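Local atomic coordinates of virulence factor (Pectobacterium carotovorum, PDB entry 2W3Y), a protein that acts as a virulence factor of a Drosophila pathogen, is S-palmitoylated and binds to lipid vesicles. Residues 76-81 with 95-100; 89-94 with 167-172; 192-197 with 219-224. All coordinates share one frame; numbering follows the deposited sequence.

Contact 1. Residues 76-81 with 95-100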
loop_
_atom_site.group_PDB
_atom_site.type_symbol
_atom_site.label_atom_id
_atom_site.label_comp_id
_atom_site.label_asym_id
_atom_site.label_seq_id
_atom_site.Cartn_x
_atom_site.Cartn_y
_atom_site.Cartn_z
ATOM N N ALA A 76 6.250 -3.992 10.509
ATOM C CA ALA A 76 6.809 -4.547 11.749
ATOM C C ALA A 76 7.950 -3.701 12.347
ATOM O O ALA A 76 7.998 -3.510 13.575
ATOM C CB ALA A 76 7.221 -6.005 11.557
ATOM N N ALA A 77 8.816 -3.166 11.480
ATOM C CA ALA A 77 9.868 -2.207 11.868
ATOM C C ALA A 77 9.291 -0.934 12.495
ATOM O O ALA A 77 9.761 -0.475 13.540
ATOM C CB ALA A 77 10.741 -1.853 10.658
ATOM N N VAL A 78 8.251 -0.391 11.863
ATOM C CA VAL A 78 7.539 0.790 12.351
ATOM C C VAL A 78 6.928 0.545 13.727
ATOM O O VAL A 78 7.089 1.370 14.620
ATOM C CB VAL A 78 6.414 1.250 11.370
ATOM C CG1 VAL A 78 5.465 2.250 12.065
ATOM C CG2 VAL A 78 7.021 1.853 10.118
ATOM N N ASN A 79 6.220 -0.580 13.863
ATOM C CA ASN A 79 5.598 -1.004 15.108
ATOM C C ASN A 79 6.576 -1.077 16.289
ATOM O O ASN A 79 6.275 -0.603 17.397
ATOM C CB ASN A 79 4.945 -2.371 14.918
ATOM C CG ASN A 79 4.085 -2.767 16.098
ATOM O OD1 ASN A 79 3.088 -2.117 16.396
ATOM N ND2 ASN A 79 4.477 -3.834 16.785
ATOM N N LYS A 80 7.730 -1.676 16.027
ATOM C CA LYS A 80 8.833 -1.724 16.973
ATOM C C LYS A 80 9.455 -0.337 17.211
ATOM O O LYS A 80 9.642 0.072 18.362
ATOM C CB LYS A 80 9.900 -2.721 16.489
ATOM C CG LYS A 80 11.008 -3.024 17.514
ATOM C CD LYS A 80 10.439 -3.394 18.889
ATOM C CE LYS A 80 11.547 -3.561 19.921
ATOM N NZ LYS A 80 12.354 -4.794 19.669
ATOM N N LYS A 81 9.748 0.386 16.136
ATOM C CA LYS A 81 10.441 1.679 16.235
ATOM C C LYS A 81 9.613 2.775 16.903
ATOM O O LYS A 81 10.175 3.620 17.597
ATOM C CB LYS A 81 10.942 2.134 14.851
ATOM C CG LYS A 81 11.727 3.456 14.807
ATOM C CD LYS A 81 12.353 3.666 13.432
ATOM C CE LYS A 81 12.941 5.078 13.265
ATOM N NZ LYS A 81 14.046 5.329 14.236
ATOM N N LYS A 95 8.139 6.625 6.364
ATOM C CA LYS A 95 9.060 7.124 5.345
ATOM C C LYS A 95 10.540 6.790 5.658
ATOM O O LYS A 95 11.282 6.366 4.765
ATOM C CB LYS A 95 8.848 8.626 5.108
ATOM C CG LYS A 95 9.701 9.212 3.975
ATOM C CD LYS A 95 9.379 10.691 3.739
ATOM C CE LYS A 95 9.945 11.574 4.844
ATOM N NZ LYS A 95 9.594 13.033 4.661
ATOM N N GLU A 96 10.952 6.968 6.914
ATOM C CA GLU A 96 12.324 6.623 7.360
ATOM C C GLU A 96 12.675 5.155 7.056
ATOM O O GLU A 96 13.771 4.848 6.567
ATOM C CB GLU A 96 12.484 6.925 8.862
ATOM C CG GLU A 96 13.854 6.548 9.514
ATOM C CD GLU A 96 14.966 7.575 9.276
ATOM O OE1 GLU A 96 14.767 8.524 8.467
ATOM O OE2 GLU A 96 16.043 7.437 9.909
ATOM N N VAL A 97 11.724 4.261 7.313
ATOM C CA VAL A 97 11.928 2.812 7.141
ATOM C C VAL A 97 11.940 2.426 5.651
ATOM O O VAL A 97 12.785 1.627 5.216
ATOM C CB VAL A 97 10.880 1.999 7.966
ATOM C CG1 VAL A 97 10.863 0.521 7.569
ATOM C CG2 VAL A 97 11.133 2.149 9.498
ATOM N N SER A 98 11.015 3.001 4.868
ATOM C CA SER A 98 11.001 2.805 3.417
ATOM C C SER A 98 12.267 3.331 2.699
ATOM O O SER A 98 12.727 2.722 1.747
ATOM C CB SER A 98 9.733 3.427 2.796
ATOM O OG SER A 98 8.558 2.910 3.413
ATOM N N ASN A 99 12.814 4.459 3.154
ATOM C CA ASN A 99 14.063 5.013 2.602
ATOM C C ASN A 99 15.281 4.097 2.825
ATOM O O ASN A 99 16.343 4.321 2.262
ATOM C CB ASN A 99 14.353 6.400 3.191
ATOM C CG ASN A 99 13.480 7.500 2.582
ATOM O OD1 ASN A 99 12.971 7.379 1.461
ATOM N ND2 ASN A 99 13.329 8.593 3.319
ATOM N N GLN A 100 15.108 3.068 3.647
ATOM C CA GLN A 100 16.131 2.053 3.855
ATOM C C GLN A 100 15.934 0.868 2.911
ATOM O O GLN A 100 16.913 0.356 2.347
ATOM C CB GLN A 100 16.160 1.605 5.314
ATOM C CG GLN A 100 16.573 2.696 6.288
ATOM C CD GLN A 100 17.962 3.263 6.003
ATOM O OE1 GLN A 100 18.113 4.462 5.771
ATOM N NE2 GLN A 100 18.978 2.402 6.020
#
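Val-97 packs against Ala-77 and Val-78 where two consecutive helices, 57-81 and 91-105, fold back on one another through a loop to form an alpha-alpha pair. The short segments are far from strictly antiparallel: their axes run at 135° and come no closer than 9.9 Å. Across the pair, Val-78 and Val-97 have the nearest CA atoms. Small and beta-branched side chains fill this gap. Val-97 sends both methyls across. Its CG1, anti to the backbone N (chi1 167°), reaches the CB of Ala-77 at 3.9 Å, whereas CG2, anti to the carbonyl carbon, lies 4.2 Å from CG2 of Val-78. The same CG2 is also 4.2 Å from Ala-77 CB, so the alanine methyl meets both branches of the valine. Val-78 adopts the same conformation as Val-97 but touches with one branch, CG2, and the two side chains cross obliquely.

Towards the solvent the contact is closed by the aliphatic part of Lys-81. Its chain is extended as far as CE, with CD 4.4 Å from Val-97 CG2, and CE passes Glu-96 CG at 4.1 Å, the two side chains crossing at about a right angle. The glutamate chain is bent at its second torsion, and its carboxylate stays apart from the ammonium group; the opposite charges may still attract weakly. Phe-14 and Tyr-13 of helix 9-18 pack on Ala-77 and Glu-96, respectively, while Val-33 covers part of Val-78. The interhelical contact is thus made by carbon atoms, buried at the valines and exposed at the lysine. A final bend at chi4 (62°) places Lys-81 NZ 5.2 Å from Glu-96 OE2.

Contact 2. Residues 89-94 with 167-172; sequences YHYDIW and NYLYAY. With PLM (palmitic acid), chain C.
The indole of Trp-94 carries the CD2 methyl of Leu-169 over one face, offset toward the rim of the ring system and 3.5 Å from the centroid of the five-membered ring. This is a CH-pi contact, only 18° off the ring normal, with CD1 of Trp-94 the nearest ring atom to the methyl at 3.4 Å. At the indole edge, in plane, lies His-90 O, and NE1 is hydrogen-bonded to Lys-88 O. Leu-169 meets two further rings at their edges: CD1 near the plane of Tyr-89 and CD2 near that of Tyr-91. The second torsion of Leu-169 (83°) sends CD1 toward the loop, 3.5 Å from Tyr-89 O. Beyond the leucine, Ala-171 CB meets Trp-94 CZ3 at 3.9 Å, while Asn-167 CB lies 3.5 Å from Tyr-89 O.

The alternate residues of the strand serve palmitate. The ring of Tyr-170 has the terminal carbon CF of the acyl chain over one face, 3.6 Å above its plane, and Tyr-168 CE2 at its edge. Tyr-170 OH donates to Tyr-168 OH at 2.8 Å, and the latter is in turn hydrogen-bonded to Gln-43 OE1, giving these hydroxyls partners beside an apolar ligand.

Strand 166-179 therefore has a helix-covered face and a lipid-facing one. Helix 91-105 lies on the former, with Val-71 and Val-78 of helix 57-81 extending the cover over Ala-171 and Trp-94; within the sheet, the strand runs between strands 40-49 and 185-198.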
loop_
_atom_site.group_PDB
_atom_site.type_symbol
_atom_site.label_atom_id
_atom_site.label_comp_id
_atom_site.label_asym_id
_atom_site.label_seq_id
_atom_site.Cartn_x
_atom_site.Cartn_y
_atom_site.Cartn_z
ATOM N N TYR A 89 1.280 5.448 13.705
ATOM C CA TYR A 89 0.539 6.022 12.583
ATOM C C TYR A 89 1.124 7.364 12.091
ATOM O O TYR A 89 0.451 8.127 11.408
ATOM C CB TYR A 89 -0.959 6.126 12.939
ATOM C CG TYR A 89 -1.508 4.787 13.401
ATOM C CD1 TYR A 89 -1.962 3.846 12.476
ATOM C CD2 TYR A 89 -1.530 4.455 14.759
ATOM C CE1 TYR A 89 -2.451 2.608 12.895
ATOM C CE2 TYR A 89 -1.996 3.207 15.195
ATOM C CZ TYR A 89 -2.465 2.293 14.241
ATOM O OH TYR A 89 -2.904 1.056 14.652
ATOM N N HIS A 90 2.390 7.627 12.419
ATOM C CA HIS A 90 3.064 8.842 11.957
ATOM C C HIS A 90 3.783 8.521 10.668
ATOM O O HIS A 90 4.720 7.712 10.659
ATOM C CB HIS A 90 4.054 9.383 13.007
ATOM C CG HIS A 90 3.397 10.133 14.122
ATOM N ND1 HIS A 90 4.109 10.884 15.036
ATOM C CD2 HIS A 90 2.092 10.267 14.461
ATOM C CE1 HIS A 90 3.269 11.437 15.895
ATOM N NE2 HIS A 90 2.039 11.078 15.568
ATOM N N TYR A 91 3.348 9.165 9.588
ATOM C CA TYR A 91 3.923 8.907 8.260
ATOM C C TYR A 91 5.463 9.018 8.195
ATOM O O TYR A 91 6.128 8.249 7.484
ATOM C CB TYR A 91 3.302 9.812 7.210
ATOM C CG TYR A 91 3.846 9.529 5.836
ATOM C CD1 TYR A 91 3.410 8.408 5.129
ATOM C CD2 TYR A 91 4.825 10.344 5.258
ATOM C CE1 TYR A 91 3.915 8.108 3.874
ATOM C CE2 TYR A 91 5.344 10.042 3.985
ATOM C CZ TYR A 91 4.866 8.922 3.315
ATOM O OH TYR A 91 5.325 8.586 2.080
ATOM N N ASP A 92 6.025 9.970 8.936
ATOM C CA ASP A 92 7.467 10.213 8.873
ATOM C C ASP A 92 8.295 8.992 9.301
ATOM O O ASP A 92 9.376 8.774 8.777
ATOM C CB ASP A 92 7.866 11.490 9.633
ATOM C CG ASP A 92 7.498 12.781 8.863
ATOM O OD1 ASP A 92 7.140 13.792 9.528
ATOM O OD2 ASP A 92 7.574 12.803 7.599
ATOM N N ILE A 93 7.780 8.190 10.232
ATOM C CA ILE A 93 8.449 6.932 10.640
ATOM C C ILE A 93 8.387 5.840 9.555
ATOM O O ILE A 93 9.384 5.135 9.308
ATOM C CB ILE A 93 7.908 6.421 11.990
ATOM C CG1 ILE A 93 8.181 7.460 13.096
ATOM C CG2 ILE A 93 8.504 5.051 12.327
ATOM C CD1 ILE A 93 7.444 7.204 14.396
ATOM N N TRP A 94 7.222 5.706 8.918
ATOM C CA TRP A 94 7.056 4.881 7.702
ATOM C C TRP A 94 8.003 5.311 6.571
ATOM O O TRP A 94 8.601 4.473 5.886
ATOM C CB TRP A 94 5.590 4.930 7.214
ATOM C CG TRP A 94 4.616 4.197 8.115
ATOM C CD1 TRP A 94 4.055 4.666 9.272
ATOM C CD2 TRP A 94 4.089 2.872 7.925
ATOM N NE1 TRP A 94 3.222 3.710 9.817
ATOM C CE2 TRP A 94 3.228 2.601 9.013
ATOM C CE3 TRP A 94 4.276 1.883 6.947
ATOM C CZ2 TRP A 94 2.542 1.374 9.154
ATOM C CZ3 TRP A 94 3.597 0.668 7.084
ATOM C CH2 TRP A 94 2.735 0.433 8.178
ATOM N N ASN A 167 -5.154 10.189 11.577
ATOM C CA ASN A 167 -4.116 9.757 10.623
ATOM C C ASN A 167 -4.507 8.512 9.825
ATOM O O ASN A 167 -5.050 7.562 10.391
ATOM C CB ASN A 167 -2.782 9.514 11.332
ATOM C CG ASN A 167 -2.152 10.809 11.857
ATOM O OD1 ASN A 167 -2.135 11.823 11.171
ATOM N ND2 ASN A 167 -1.640 10.766 13.078
ATOM N N TYR A 168 -4.200 8.527 8.530
ATOM C CA TYR A 168 -4.712 7.530 7.578
ATOM C C TYR A 168 -3.668 7.235 6.507
ATOM O O TYR A 168 -3.306 8.116 5.713
ATOM C CB TYR A 168 -6.021 8.025 6.955
ATOM C CG TYR A 168 -6.765 7.055 6.033
ATOM C CD1 TYR A 168 -7.124 5.763 6.458
ATOM C CD2 TYR A 168 -7.157 7.462 4.757
ATOM C CE1 TYR A 168 -7.833 4.883 5.597
ATOM C CE2 TYR A 168 -7.874 6.612 3.904
ATOM C CZ TYR A 168 -8.203 5.318 4.330
ATOM O OH TYR A 168 -8.926 4.490 3.479
ATOM N N LEU A 169 -3.183 5.991 6.508
ATOM C CA LEU A 169 -2.096 5.544 5.633
ATOM C C LEU A 169 -2.548 4.370 4.745
ATOM O O LEU A 169 -3.349 3.544 5.174
ATOM C CB LEU A 169 -0.863 5.126 6.473
ATOM C CG LEU A 169 -0.199 6.101 7.471
ATOM C CD1 LEU A 169 -0.913 6.132 8.824
ATOM C CD2 LEU A 169 1.284 5.757 7.702
ATOM N N TYR A 170 -2.063 4.350 3.504
ATOM C CA TYR A 170 -2.139 3.201 2.618
ATOM C C TYR A 170 -0.745 2.587 2.544
ATOM O O TYR A 170 0.207 3.257 2.154
ATOM C CB TYR A 170 -2.609 3.593 1.209
ATOM C CG TYR A 170 -4.108 3.599 1.062
ATOM C CD1 TYR A 170 -4.878 4.420 1.872
ATOM C CD2 TYR A 170 -4.767 2.767 0.131
ATOM C CE1 TYR A 170 -6.250 4.441 1.776
ATOM C CE2 TYR A 170 -6.174 2.783 0.028
ATOM C CZ TYR A 170 -6.895 3.632 0.878
ATOM O OH TYR A 170 -8.274 3.730 0.858
ATOM N N ALA A 171 -0.641 1.322 2.961
ATOM C CA ALA A 171 0.588 0.536 2.853
ATOM C C ALA A 171 0.263 -0.607 1.889
ATOM O O ALA A 171 -0.414 -1.571 2.262
ATOM C CB ALA A 171 1.003 0.015 4.199
ATOM N N TYR A 172 0.730 -0.479 0.656
ATOM C CA TYR A 172 0.219 -1.296 -0.430
ATOM C C TYR A 172 1.233 -1.612 -1.512
ATOM O O TYR A 172 2.348 -1.078 -1.508
ATOM C CB TYR A 172 -1.060 -0.659 -1.037
ATOM C CG TYR A 172 -0.899 0.627 -1.851
ATOM C CD1 TYR A 172 -1.054 0.623 -3.241
ATOM C CD2 TYR A 172 -0.625 1.860 -1.222
ATOM C CE1 TYR A 172 -0.933 1.815 -4.004
ATOM C CE2 TYR A 172 -0.502 3.044 -1.966
ATOM C CZ TYR A 172 -0.669 3.015 -3.358
ATOM O OH TYR A 172 -0.551 4.178 -4.096
HETATM C C1 PLM C . -16.900 4.814 1.968
HETATM O O2 PLM C . -17.976 4.937 2.612
HETATM C C2 PLM C . -15.738 5.765 2.227
HETATM C C3 PLM C . -14.558 5.110 2.940
HETATM C C4 PLM C . -13.414 6.084 3.228
HETATM C C5 PLM C . -12.562 6.384 1.995
HETATM C C6 PLM C . -11.853 7.735 2.084
HETATM C C7 PLM C . -10.706 7.825 1.079
HETATM C C8 PLM C . -10.398 9.260 0.638
HETATM C C9 PLM C . -9.074 9.711 1.252
HETATM C CA PLM C . -7.949 9.902 0.240
HETATM C CB PLM C . -6.838 8.876 0.435
HETATM C CC PLM C . -6.076 8.671 -0.865
HETATM C CD PLM C . -5.745 7.206 -1.108
HETATM C CE PLM C . -4.240 7.025 -1.216
HETATM C CF PLM C . -3.878 5.710 -1.892
#

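Contact 3. Residues 192-197 with 219-224; sequences LIYGTH and FGVDTV. With PLM (palmitic acid), chain C.
Ile-193 and Val-224 form an antiparallel hydrogen-bonded pair with bonds of unequal length. Ile-193 N donates to Val-224 O at 2.8 Å. The return bond, from Val-224 N to Ile-193 O, measures 3.1 Å. Ile-193 O is shared, also receiving a hydrogen bond from Tyr-91 OH of helix 91-105. Two residues on, Gly-195 N reaches Asp-222 O and Asp-222 N reaches Gly-195 O, each at 2.9 Å.

Past this pair a side chain takes over. Thr-196 OG1, anti to its own backbone N, donates to Gly-220 O at 2.9 Å from above the carbonyl plane (52° out of it). A water 2.8 Å from Gly-220 O can donate to it and to Gly-195 O, but its two protons cannot serve every acceptor around it, so neither bond need be permanent. The outward backbone groups pair with the flanking strands: Tyr-194 and Thr-196 with Tyr-170 and Tyr-168, Phe-219 and Val-221 with Leu-116 and Gln-114. Thr-223 OG1 is hydrogen-bonded to Gly-112 O, while its CG2 sits over the centre of the Tyr-194 ring, 3.5 Å from the centroid, in a CH-pi contact.

Phe-219 has palmitate C9 over the centre of one face, 3.7 Å above the plane, and His-197 O in plane at its edge; Thr-196 CG2 and Tyr-194 CD2 also touch the acyl chain. The arrangement is that of two inner antiparallel strands of a mixed sheet, one face lying against helix 91-105 and the other in contact with the palmitate chain, consistent with a site that shelters the acyl group.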
loop_
_atom_site.group_PDB
_atom_site.type_symbol
_atom_site.label_atom_id
_atom_site.label_comp_id
_atom_site.label_asym_id
_atom_site.label_seq_id
_atom_site.Cartn_x
_atom_site.Cartn_y
_atom_site.Cartn_z
ATOM N N LEU A 192 4.464 0.910 -2.360
ATOM C CA LEU A 192 4.013 2.302 -2.093
ATOM C C LEU A 192 3.504 2.518 -0.662
ATOM O O LEU A 192 2.714 1.717 -0.170
ATOM C CB LEU A 192 2.911 2.699 -3.092
ATOM C CG LEU A 192 3.300 2.724 -4.577
ATOM C CD1 LEU A 192 2.100 2.616 -5.518
ATOM C CD2 LEU A 192 4.154 3.965 -4.914
ATOM N N ILE A 193 3.976 3.585 0.006
ATOM C CA ILE A 193 3.405 4.013 1.295
ATOM C C ILE A 193 2.928 5.456 1.160
ATOM O O ILE A 193 3.720 6.342 0.863
ATOM C CB ILE A 193 4.374 3.920 2.520
ATOM C CG1 ILE A 193 5.258 2.646 2.509
ATOM C CG2 ILE A 193 3.571 4.103 3.831
ATOM C CD1 ILE A 193 4.572 1.340 2.991
ATOM N N TYR A 194 1.623 5.660 1.320
ATOM C CA TYR A 194 1.006 6.987 1.177
ATOM C C TYR A 194 0.432 7.357 2.517
ATOM O O TYR A 194 -0.040 6.480 3.253
ATOM C CB TYR A 194 -0.120 6.972 0.141
ATOM C CG TYR A 194 0.317 7.038 -1.308
ATOM C CD1 TYR A 194 1.588 6.613 -1.720
ATOM C CD2 TYR A 194 -0.567 7.478 -2.278
ATOM C CE1 TYR A 194 1.961 6.673 -3.055
ATOM C CE2 TYR A 194 -0.205 7.536 -3.608
ATOM C CZ TYR A 194 1.055 7.136 -3.993
ATOM O OH TYR A 194 1.382 7.215 -5.335
ATOM N N GLY A 195 0.473 8.649 2.842
ATOM C CA GLY A 195 -0.002 9.098 4.145
ATOM C C GLY A 195 -0.792 10.389 4.067
ATOM O O GLY A 195 -0.364 11.348 3.420
ATOM N N THR A 196 -1.956 10.388 4.703
ATOM C CA THR A 196 -2.784 11.599 4.829
ATOM C C THR A 196 -3.458 11.605 6.210
ATOM O O THR A 196 -3.019 10.893 7.128
ATOM C CB THR A 196 -3.774 11.769 3.597
ATOM O OG1 THR A 196 -4.312 13.109 3.532
ATOM C CG2 THR A 196 -4.916 10.717 3.594
ATOM N N HIS A 197 -4.480 12.436 6.376
ATOM C CA HIS A 197 -5.276 12.469 7.593
ATOM C C HIS A 197 -6.661 13.001 7.225
ATOM O O HIS A 197 -6.828 13.587 6.146
ATOM C CB HIS A 197 -4.627 13.353 8.684
ATOM C CG HIS A 197 -4.379 14.764 8.240
ATOM N ND1 HIS A 197 -5.255 15.794 8.505
ATOM C CD2 HIS A 197 -3.384 15.302 7.499
ATOM C CE1 HIS A 197 -4.793 16.913 7.979
ATOM N NE2 HIS A 197 -3.659 16.640 7.362
ATOM N N PHE A 219 -7.287 16.243 -0.179
ATOM C CA PHE A 219 -6.308 15.598 0.702
ATOM C C PHE A 219 -4.906 15.826 0.190
ATOM O O PHE A 219 -4.625 15.638 -0.994
ATOM C CB PHE A 219 -6.553 14.086 0.822
ATOM C CG PHE A 219 -7.831 13.723 1.508
ATOM C CD1 PHE A 219 -7.849 13.463 2.876
ATOM C CD2 PHE A 219 -9.022 13.612 0.781
ATOM C CE1 PHE A 219 -9.039 13.111 3.520
ATOM C CE2 PHE A 219 -10.215 13.266 1.403
ATOM C CZ PHE A 219 -10.226 13.009 2.787
ATOM N N GLY A 220 -4.028 16.242 1.095
ATOM C CA GLY A 220 -2.610 16.307 0.806
ATOM C C GLY A 220 -2.021 14.971 1.205
ATOM O O GLY A 220 -2.123 14.559 2.356
ATOM N N VAL A 221 -1.418 14.289 0.234
ATOM C CA VAL A 221 -0.922 12.926 0.424
ATOM C C VAL A 221 0.596 12.892 0.252
ATOM O O VAL A 221 1.104 13.216 -0.823
ATOM C CB VAL A 221 -1.603 11.934 -0.567
ATOM C CG1 VAL A 221 -1.217 10.503 -0.246
ATOM C CG2 VAL A 221 -3.174 12.136 -0.573
ATOM N N ASP A 222 1.310 12.503 1.305
ATOM C CA ASP A 222 2.762 12.295 1.254
ATOM C C ASP A 222 3.049 10.910 0.686
ATOM O O ASP A 222 2.382 9.943 1.060
ATOM C CB ASP A 222 3.351 12.357 2.655
ATOM C CG ASP A 222 3.198 13.710 3.296
ATOM O OD1 ASP A 222 3.545 14.726 2.654
ATOM O OD2 ASP A 222 2.736 13.746 4.463
ATOM N N THR A 223 4.028 10.813 -0.210
ATOM C CA THR A 223 4.284 9.569 -0.933
ATOM C C THR A 223 5.735 9.104 -0.849
ATOM O O THR A 223 6.673 9.919 -0.843
ATOM C CB THR A 223 3.827 9.633 -2.444
ATOM O OG1 THR A 223 4.720 10.445 -3.216
ATOM C CG2 THR A 223 2.401 10.180 -2.597
ATOM N N VAL A 224 5.908 7.789 -0.798
ATOM C CA VAL A 224 7.218 7.130 -0.888
ATOM C C VAL A 224 6.988 5.752 -1.525
ATOM O O VAL A 224 5.928 5.138 -1.350
ATOM C CB VAL A 224 7.966 7.051 0.480
ATOM C CG1 VAL A 224 7.397 5.973 1.381
ATOM C CG2 VAL A 224 9.488 6.847 0.276
HETATM C C1 PLM C . -16.900 4.814 1.968
HETATM O O2 PLM C . -17.976 4.937 2.612
HETATM C C2 PLM C . -15.738 5.765 2.227
HETATM C C3 PLM C . -14.558 5.110 2.940
HETATM C C4 PLM C . -13.414 6.084 3.228
HETATM C C5 PLM C . -12.562 6.384 1.995
HETATM C C6 PLM C . -11.853 7.735 2.084
HETATM C C7 PLM C . -10.706 7.825 1.079
HETATM C C8 PLM C . -10.398 9.260 0.638
HETATM C C9 PLM C . -9.074 9.711 1.252
HETATM C CA PLM C . -7.949 9.902 0.240
HETATM C CB PLM C . -6.838 8.876 0.435
HETATM C CC PLM C . -6.076 8.671 -0.865
HETATM C CD PLM C . -5.745 7.206 -1.108
HETATM C CE PLM C . -4.240 7.025 -1.216
HETATM C CF PLM C . -3.878 5.710 -1.892
HETATM O O HOH W 1 0.098 14.386 4.025
#

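Helix 91-105 contributes to contacts 1 and 2 and packs on the strands of contact 3. Contacts 1 and 2, with centres about 10 Å apart, meet where Val-78 CG1 lies 3.5 Å from Trp-94 NE1. The centres of contacts 1 and 3 are about 15 Å apart, yet Ser-98 OG lies 3.4 Å from Ile-193 CG1. Contacts 2 and 3 are closest, about 7 Å between centres, and share the sheet through neighbouring strands 166-179 and 185-198. Both touch palmitate: its CF is 3.6 Å from Tyr-170 CG and 3.8 Å from Tyr-194 CD2. The acyl chain thus lies on the Tyr-170 and Tyr-194 face of the sheet, and the helices of contact 1 on the Leu-169 and Ile-193 face.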